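Local structure of receptor-like protein kinase ANXUR1 (Arabidopsis thaliana, 6FIG) at residues L6-D18 with L46-F58. The protein is a plant receptor-like kinase involved in reproduction, whose malectin-like ectodomain probably senses signals outside the cell. Residues are numbered along the deposited sequence; the frame is centred on the assembly and turned at random.
Sequences LSCGTSEASADQD and LLSTVPYMTARIF. With CA (calcium ion), chain I.
S7 and T54 bind the same calcium ion as neighbouring ligands, S7 OG and T54 OG1 lying 3.4 Å apart, a worked example of how a metal can join two chain segments that share no direct hydrogen bond. S7 gives its hydroxyl, OG lying 2.6 Å from the calcium, with chi1 at -177° turning it away from its own backbone N and over P51, whose CB is 3.3 Å from that OG. T54 grips the ion twice, through its carbonyl O and through OG1 at 2.4 Å; the carbonyls of C8 and P51 add two more ligands, and that of N154, on strand 151-161, completes the site. Packing is close here. The methyl CG2 of T10 sits against T54 OG1, while T10 OG1 donates to S7 O (2.7 Å), reinforcing the weak backbone bond, T10 N to S7 O, of the type II turn S7-T10. G9 brings its CA within 3.4 Å of A55 O in a CA-H...O contact, and V50 straddles S14 and the carbonyl of A15 with its two methyls. Beyond V50 the contact loosens: a water bridges D16 OD2 and V50 O, and the exposed Q17 lays its bent side chain obliquely over L47, Q17 NE2 3.7 Å from L47 CD1. With every calcium ligand a neutral oxygen, the ion probably keeps much of its positive charge, and cohesion between these two segments rests on coordination at one end and on van der Waals and water-mediated contacts at the other.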
ATOM      1  N   LEU A   6      -5.355  -2.575 -13.412  1.00 25.71           N
ATOM      2  CA  LEU A   6      -6.099  -3.441 -14.315  1.00 26.62           C
ATOM      3  C   LEU A   6      -5.183  -3.935 -15.416  1.00 27.69           C
ATOM      4  O   LEU A   6      -4.586  -3.131 -16.142  1.00 26.38           O
ATOM      5  CB  LEU A   6      -7.264  -2.693 -14.936  1.00 26.41           C
ATOM      6  CG  LEU A   6      -8.186  -1.928 -13.992  1.00 26.15           C
ATOM      7  CD1 LEU A   6      -9.273  -1.229 -14.784  1.00 26.18           C
ATOM      8  CD2 LEU A   6      -8.766  -2.865 -12.930  1.00 27.25           C
ATOM      9  N   SER A   7      -5.045  -5.255 -15.533  1.00 29.01           N
ATOM     10  CA  SER A   7      -4.296  -5.817 -16.647  1.00 29.99           C
ATOM     11  C   SER A   7      -5.326  -6.186 -17.690  1.00 30.47           C
ATOM     12  O   SER A   7      -6.111  -7.126 -17.502  1.00 31.68           O
ATOM     13  CB  SER A   7      -3.466  -7.033 -16.252  1.00 31.41           C
ATOM     14  OG  SER A   7      -2.718  -7.467 -17.387  1.00 31.99           O
ATOM     15  N   CYS A   8      -5.358  -5.410 -18.764  1.00 29.66           N
ATOM     16  CA  CYS A   8      -6.393  -5.537 -19.753  1.00 30.90           C
ATOM     17  C   CYS A   8      -6.167  -6.814 -20.550  1.00 31.97           C
ATOM     18  O   CYS A   8      -5.026  -7.134 -20.890  1.00 32.47           O
ATOM     19  CB  CYS A   8      -6.385  -4.313 -20.650  1.00 30.77           C
ATOM     20  SG  CYS A   8      -6.502  -2.822 -19.650  1.00 30.81           S
ATOM     21  N   GLY A   9      -7.245  -7.546 -20.772  1.00 33.72           N
ATOM     22  CA  GLY A   9      -7.208  -8.801 -21.515  1.00 35.57           C
ATOM     23  C   GLY A   9      -6.941 -10.046 -20.688  1.00 37.59           C
ATOM     24  O   GLY A   9      -6.779 -11.132 -21.251  1.00 38.77           O
ATOM     25  N   THR A  10      -6.888  -9.914 -19.364  1.00 37.28           N
ATOM     26  CA  THR A  10      -6.715 -11.064 -18.471  1.00 38.77           C
ATOM     27  C   THR A  10      -8.056 -11.472 -17.895  1.00 39.47           C
ATOM     28  O   THR A  10      -9.015 -10.698 -17.895  1.00 38.34           O
ATOM     29  CB  THR A  10      -5.737 -10.764 -17.309  1.00 38.97           C
ATOM     30  OG1 THR A  10      -6.200  -9.643 -16.543  1.00 37.45           O
ATOM     31  CG2 THR A  10      -4.337 -10.471 -17.824  1.00 38.71           C
ATOM     32  N   SER A  11      -8.118 -12.705 -17.420  1.00 40.57           N
ATOM     33  CA  SER A  11      -9.295 -13.229 -16.742  1.00 42.40           C
ATOM     34  C   SER A  11      -8.972 -13.765 -15.335  1.00 43.11           C
ATOM     35  O   SER A  11      -9.856 -14.293 -14.673  1.00 45.81           O
ATOM     36  CB  SER A  11      -9.898 -14.341 -17.601  1.00 44.57           C
ATOM     37  OG  SER A  11      -8.906 -15.316 -17.838  1.00 47.37           O
ATOM     38  N   GLU A  12      -7.720 -13.647 -14.896  1.00 42.85           N
ATOM     39  CA  GLU A  12      -7.291 -14.093 -13.571  1.00 44.33           C
ATOM     40  C   GLU A  12      -6.435 -12.996 -12.962  1.00 41.72           C
ATOM     41  O   GLU A  12      -5.783 -12.247 -13.688  1.00 38.80           O
ATOM     42  CB  GLU A  12      -6.435 -15.359 -13.661  1.00 47.93           C
ATOM     43  CG  GLU A  12      -6.893 -16.377 -14.679  1.00 51.21           C
ATOM     44  CD  GLU A  12      -5.857 -17.466 -14.905  1.00 54.33           C
ATOM     45  OE1 GLU A  12      -5.256 -17.949 -13.921  1.00 58.04           O
ATOM     46  OE2 GLU A  12      -5.633 -17.821 -16.074  1.00 54.94           O
ATOM     47  N   ALA A  13      -6.411 -12.941 -11.635  1.00 41.58           N
ATOM     48  CA  ALA A  13      -5.513 -12.019 -10.921  1.00 40.95           C
ATOM     49  C   ALA A  13      -4.072 -12.380 -11.268  1.00 41.10           C
ATOM     50  O   ALA A  13      -3.753 -13.560 -11.493  1.00 42.58           O
ATOM     51  CB  ALA A  13      -5.737 -12.124  -9.422  1.00 42.32           C
ATOM     52  N   SER A  14      -3.221 -11.366 -11.357  1.00 39.30           N
ATOM     53  CA  SER A  14      -1.820 -11.550 -11.704  1.00 39.97           C
ATOM     54  C   SER A  14      -0.962 -10.603 -10.871  1.00 39.51           C
ATOM     55  O   SER A  14      -1.491  -9.685 -10.252  1.00 38.75           O
ATOM     56  CB  SER A  14      -1.604 -11.315 -13.199  1.00 39.12           C
ATOM     57  OG  SER A  14      -2.004 -10.011 -13.605  1.00 38.18           O
ATOM     58  N   ALA A  15       0.345 -10.844 -10.857  1.00 40.11           N
ATOM     59  CA  ALA A  15       1.297  -9.978 -10.148  1.00 39.35           C
ATOM     60  C   ALA A  15       2.551  -9.865 -10.972  1.00 39.61           C
ATOM     61  O   ALA A  15       2.957 -10.833 -11.605  1.00 41.27           O
ATOM     62  CB  ALA A  15       1.621 -10.538  -8.771  1.00 41.10           C
ATOM     63  N   ASP A  16       3.168  -8.687 -10.961  1.00 38.94           N
ATOM     64  CA  ASP A  16       4.397  -8.445 -11.735  1.00 39.57           C
ATOM     65  C   ASP A  16       5.689  -8.711 -10.920  1.00 41.12           C
ATOM     66  O   ASP A  16       5.628  -9.188  -9.783  1.00 42.63           O
ATOM     67  CB  ASP A  16       4.364  -7.051 -12.386  1.00 38.01           C
ATOM     68  CG  ASP A  16       4.444  -5.899 -11.380  1.00 37.38           C
ATOM     69  OD1 ASP A  16       4.919  -6.109 -10.240  1.00 37.67           O
ATOM     70  OD2 ASP A  16       4.012  -4.776 -11.754  1.00 35.73           O
ATOM     71  N   GLN A  17       6.839  -8.406 -11.516  1.00 41.97           N
ATOM     72  CA  GLN A  17       8.163  -8.649 -10.900  1.00 44.30           C
ATOM     73  C   GLN A  17       8.433  -7.776  -9.669  1.00 43.04           C
ATOM     74  O   GLN A  17       9.298  -8.094  -8.866  1.00 44.13           O
ATOM     75  CB  GLN A  17       9.298  -8.458 -11.936  1.00 45.90           C
ATOM     76  CG  GLN A  17       9.843  -7.036 -12.134  1.00 45.95           C
ATOM     77  CD  GLN A  17       8.813  -5.969 -12.529  1.00 44.92           C
ATOM     78  OE1 GLN A  17       7.702  -6.272 -12.994  1.00 46.50           O
ATOM     79  NE2 GLN A  17       9.193  -4.704 -12.363  1.00 44.83           N
ATOM     80  N   ASP A  18       7.697  -6.676  -9.535  1.00 40.37           N
ATOM     81  CA  ASP A  18       7.853  -5.769  -8.395  1.00 39.99           C
ATOM     82  C   ASP A  18       6.712  -5.934  -7.389  1.00 41.08           C
ATOM     83  O   ASP A  18       6.400  -5.003  -6.636  1.00 40.96           O
ATOM     84  CB  ASP A  18       7.923  -4.332  -8.904  1.00 37.11           C
ATOM     85  CG  ASP A  18       8.516  -3.363  -7.880  1.00 36.08           C
ATOM     86  OD1 ASP A  18       9.400  -3.780  -7.091  1.00 36.68           O
ATOM     87  OD2 ASP A  18       8.090  -2.189  -7.889  1.00 33.87           O
ATOM     88  N   LEU A  46      11.422  -7.023 -21.470  1.00 53.85           N
ATOM     89  CA  LEU A  46      10.296  -6.998 -20.517  1.00 51.69           C
ATOM     90  C   LEU A  46      10.698  -7.605 -19.166  1.00 52.75           C
ATOM     91  O   LEU A  46      11.200  -8.725 -19.103  1.00 54.58           O
ATOM     92  CB  LEU A  46       9.069  -7.741 -21.066  1.00 51.36           C
ATOM     93  CG  LEU A  46       8.314  -7.146 -22.257  1.00 50.09           C
ATOM     94  CD1 LEU A  46       7.227  -8.120 -22.692  1.00 50.51           C
ATOM     95  CD2 LEU A  46       7.708  -5.794 -21.931  1.00 47.78           C
ATOM     96  N   LEU A  47      10.461  -6.850 -18.094  1.00 52.41           N
ATOM     97  CA  LEU A  47      10.754  -7.298 -16.732  1.00 52.86           C
ATOM     98  C   LEU A  47       9.721  -8.320 -16.273  1.00 52.68           C
ATOM     99  O   LEU A  47      10.031  -9.218 -15.477  1.00 54.76           O
ATOM    100  CB  LEU A  47      10.771  -6.102 -15.773  1.00 53.50           C
ATOM    101  CG  LEU A  47      11.694  -4.926 -16.128  1.00 54.16           C
ATOM    102  CD1 LEU A  47      11.573  -3.798 -15.107  1.00 52.88           C
ATOM    103  CD2 LEU A  47      13.134  -5.407 -16.251  1.00 56.34           C
ATOM    104  N   SER A  48       8.502  -8.195 -16.812  1.00 49.81           N
ATOM    105  CA  SER A  48       7.381  -9.064 -16.472  1.00 48.56           C
ATOM    106  C   SER A  48       6.500  -9.307 -17.692  1.00 46.88           C
ATOM    107  O   SER A  48       6.485  -8.492 -18.606  1.00 46.58           O
ATOM    108  CB  SER A  48       6.549  -8.373 -15.396  1.00 46.29           C
ATOM    109  OG  SER A  48       5.607  -9.252 -14.830  1.00 47.36           O
ATOM    110  N   THR A  49       5.742 -10.397 -17.674  1.00 47.16           N
ATOM    111  CA  THR A  49       4.649 -10.584 -18.641  1.00 46.54           C
ATOM    112  C   THR A  49       3.382  -9.814 -18.203  1.00 43.37           C
ATOM    113  O   THR A  49       2.421  -9.751 -18.966  1.00 41.90           O
ATOM    114  CB  THR A  49       4.280 -12.065 -18.856  1.00 48.61           C
ATOM    115  OG1 THR A  49       3.763 -12.622 -17.644  1.00 50.22           O
ATOM    116  CG2 THR A  49       5.478 -12.899 -19.338  1.00 51.07           C
ATOM    117  N   VAL A  50       3.387  -9.245 -16.985  1.00 41.53           N
ATOM    118  CA  VAL A  50       2.229  -8.555 -16.402  1.00 39.44           C
ATOM    119  C   VAL A  50       2.526  -7.048 -16.345  1.00 36.67           C
ATOM    120  O   VAL A  50       3.527  -6.667 -15.738  1.00 35.58           O
ATOM    121  CB  VAL A  50       1.994  -9.067 -14.959  1.00 40.42           C
ATOM    122  CG1 VAL A  50       0.835  -8.335 -14.293  1.00 38.85           C
ATOM    123  CG2 VAL A  50       1.764 -10.581 -14.940  1.00 42.73           C
ATOM    124  N   PRO A  51       1.720  -6.161 -16.954  1.00 33.85           N
ATOM    125  CA  PRO A  51       0.494  -6.444 -17.698  1.00 33.89           C
ATOM    126  C   PRO A  51       0.722  -6.624 -19.207  1.00 34.23           C
ATOM    127  O   PRO A  51      -0.245  -6.820 -19.949  1.00 33.64           O
ATOM    128  CB  PRO A  51      -0.308  -5.156 -17.474  1.00 32.24           C
ATOM    129  CG  PRO A  51       0.732  -4.100 -17.497  1.00 31.39           C
ATOM    130  CD  PRO A  51       1.924  -4.706 -16.793  1.00 32.71           C
ATOM    131  N   TYR A  52       1.977  -6.577 -19.641  1.00 34.61           N
ATOM    132  CA  TYR A  52       2.324  -6.318 -21.042  1.00 34.80           C
ATOM    133  C   TYR A  52       1.926  -7.378 -22.080  1.00 35.88           C
ATOM    134  O   TYR A  52       1.657  -7.009 -23.215  1.00 36.39           O
ATOM    135  CB  TYR A  52       3.822  -6.029 -21.170  1.00 35.45           C
ATOM    136  CG  TYR A  52       4.272  -4.836 -20.362  1.00 34.77           C
ATOM    137  CD1 TYR A  52       3.948  -3.540 -20.760  1.00 33.93           C
ATOM    138  CD2 TYR A  52       5.014  -5.003 -19.189  1.00 35.13           C
ATOM    139  CE1 TYR A  52       4.357  -2.445 -20.018  1.00 33.34           C
ATOM    140  CE2 TYR A  52       5.429  -3.909 -18.443  1.00 34.38           C
ATOM    141  CZ  TYR A  52       5.103  -2.640 -18.865  1.00 33.28           C
ATOM    142  OH  TYR A  52       5.485  -1.550 -18.125  1.00 32.62           O
ATOM    143  N   MET A  53       1.891  -8.665 -21.719  1.00 37.11           N
ATOM    144  CA  MET A  53       1.651  -9.715 -22.712  1.00 38.87           C
ATOM    145  C   MET A  53       0.184  -9.916 -23.062  1.00 38.07           C
ATOM    146  O   MET A  53      -0.123 -10.698 -23.954  1.00 38.46           O
ATOM    147  CB  MET A  53       2.277 -11.047 -22.273  1.00 41.57           C
ATOM    148  CG  MET A  53       3.795 -11.018 -22.332  1.00 43.09           C
ATOM    149  SD  MET A  53       4.447 -10.822 -24.008  1.00 44.46           S
ATOM    150  CE  MET A  53       4.166 -12.445 -24.699  1.00 47.29           C
ATOM    151  N   THR A  54      -0.717  -9.217 -22.383  1.00 35.19           N
ATOM    152  CA  THR A  54      -2.137  -9.326 -22.649  1.00 34.51           C
ATOM    153  C   THR A  54      -2.675  -7.949 -22.946  1.00 32.57           C
ATOM    154  O   THR A  54      -2.259  -6.982 -22.325  1.00 31.31           O
ATOM    155  CB  THR A  54      -2.858  -9.903 -21.430  1.00 34.95           C
ATOM    156  OG1 THR A  54      -2.393  -9.222 -20.244  1.00 33.98           O
ATOM    157  CG2 THR A  54      -2.579 -11.382 -21.327  1.00 37.04           C
ATOM    158  N   ALA A  55      -3.615  -7.862 -23.879  1.00 32.44           N
ATOM    159  CA  ALA A  55      -4.202  -6.591 -24.252  1.00 30.96           C
ATOM    160  C   ALA A  55      -5.678  -6.747 -24.473  1.00 30.88           C
ATOM    161  O   ALA A  55      -6.183  -7.852 -24.644  1.00 31.63           O
ATOM    162  CB  ALA A  55      -3.532  -6.045 -25.507  1.00 31.33           C
ATOM    163  N   ARG A  56      -6.366  -5.617 -24.440  1.00 30.02           N
ATOM    164  CA  ARG A  56      -7.698  -5.520 -24.984  1.00 30.65           C
ATOM    165  C   ARG A  56      -7.563  -4.717 -26.278  1.00 30.52           C
ATOM    166  O   ARG A  56      -6.851  -3.718 -26.307  1.00 29.20           O
ATOM    167  CB  ARG A  56      -8.617  -4.815 -23.997  1.00 29.99           C
ATOM    168  CG  ARG A  56     -10.063  -4.830 -24.439  1.00 31.08           C
ATOM    169  CD  ARG A  56     -11.011  -4.405 -23.346  1.00 31.02           C
ATOM    170  NE  ARG A  56     -11.058  -5.378 -22.257  1.00 31.74           N
ATOM    171  CZ  ARG A  56     -11.716  -6.534 -22.266  1.00 33.77           C
ATOM    172  NH1 ARG A  56     -12.412  -6.945 -23.328  1.00 35.04           N
ATOM    173  NH2 ARG A  56     -11.662  -7.298 -21.177  1.00 35.21           N
ATOM    174  N   ILE A  57      -8.277  -5.134 -27.316  1.00 31.83           N
ATOM    175  CA  ILE A  57      -8.198  -4.521 -28.640  1.00 32.33           C
ATOM    176  C   ILE A  57      -9.569  -3.907 -28.963  1.00 32.36           C
ATOM    177  O   ILE A  57     -10.590  -4.581 -28.822  1.00 32.54           O
ATOM    178  CB  ILE A  57      -7.864  -5.566 -29.724  1.00 35.08           C
ATOM    179  CG1 ILE A  57      -6.657  -6.445 -29.325  1.00 35.75           C
ATOM    180  CG2 ILE A  57      -7.586  -4.882 -31.062  1.00 36.21           C
ATOM    181  CD1 ILE A  57      -5.360  -5.704 -29.124  1.00 35.89           C
ATOM    182  N   PHE A  58      -9.568  -2.635 -29.375  1.00 30.91           N
ATOM    183  CA  PHE A  58     -10.775  -1.890 -29.726  1.00 30.72           C
ATOM    184  C   PHE A  58     -10.740  -1.529 -31.202  1.00 31.35           C
ATOM    185  O   PHE A  58      -9.825  -0.844 -31.649  1.00 30.93           O
ATOM    186  CB  PHE A  58     -10.885  -0.588 -28.908  1.00 30.29           C
ATOM    187  CG  PHE A  58     -10.795  -0.780 -27.425  1.00 29.91           C
ATOM    188  CD1 PHE A  58     -11.777  -1.484 -26.760  1.00 30.80           C
ATOM    189  CD2 PHE A  58      -9.738  -0.231 -26.699  1.00 29.69           C
ATOM    190  CE1 PHE A  58     -11.725  -1.648 -25.384  1.00 30.74           C
ATOM    191  CE2 PHE A  58      -9.676  -0.400 -25.317  1.00 29.17           C
ATOM    192  CZ  PHE A  58     -10.669  -1.115 -24.670  1.00 29.66           C
TER
HETATM  193 CA    CA I 502      -2.699  -6.858 -19.957  1.00 43.55          CA
HETATM  194  O   HOH W   1       4.313  -4.385 -14.343  1.00 35.89           O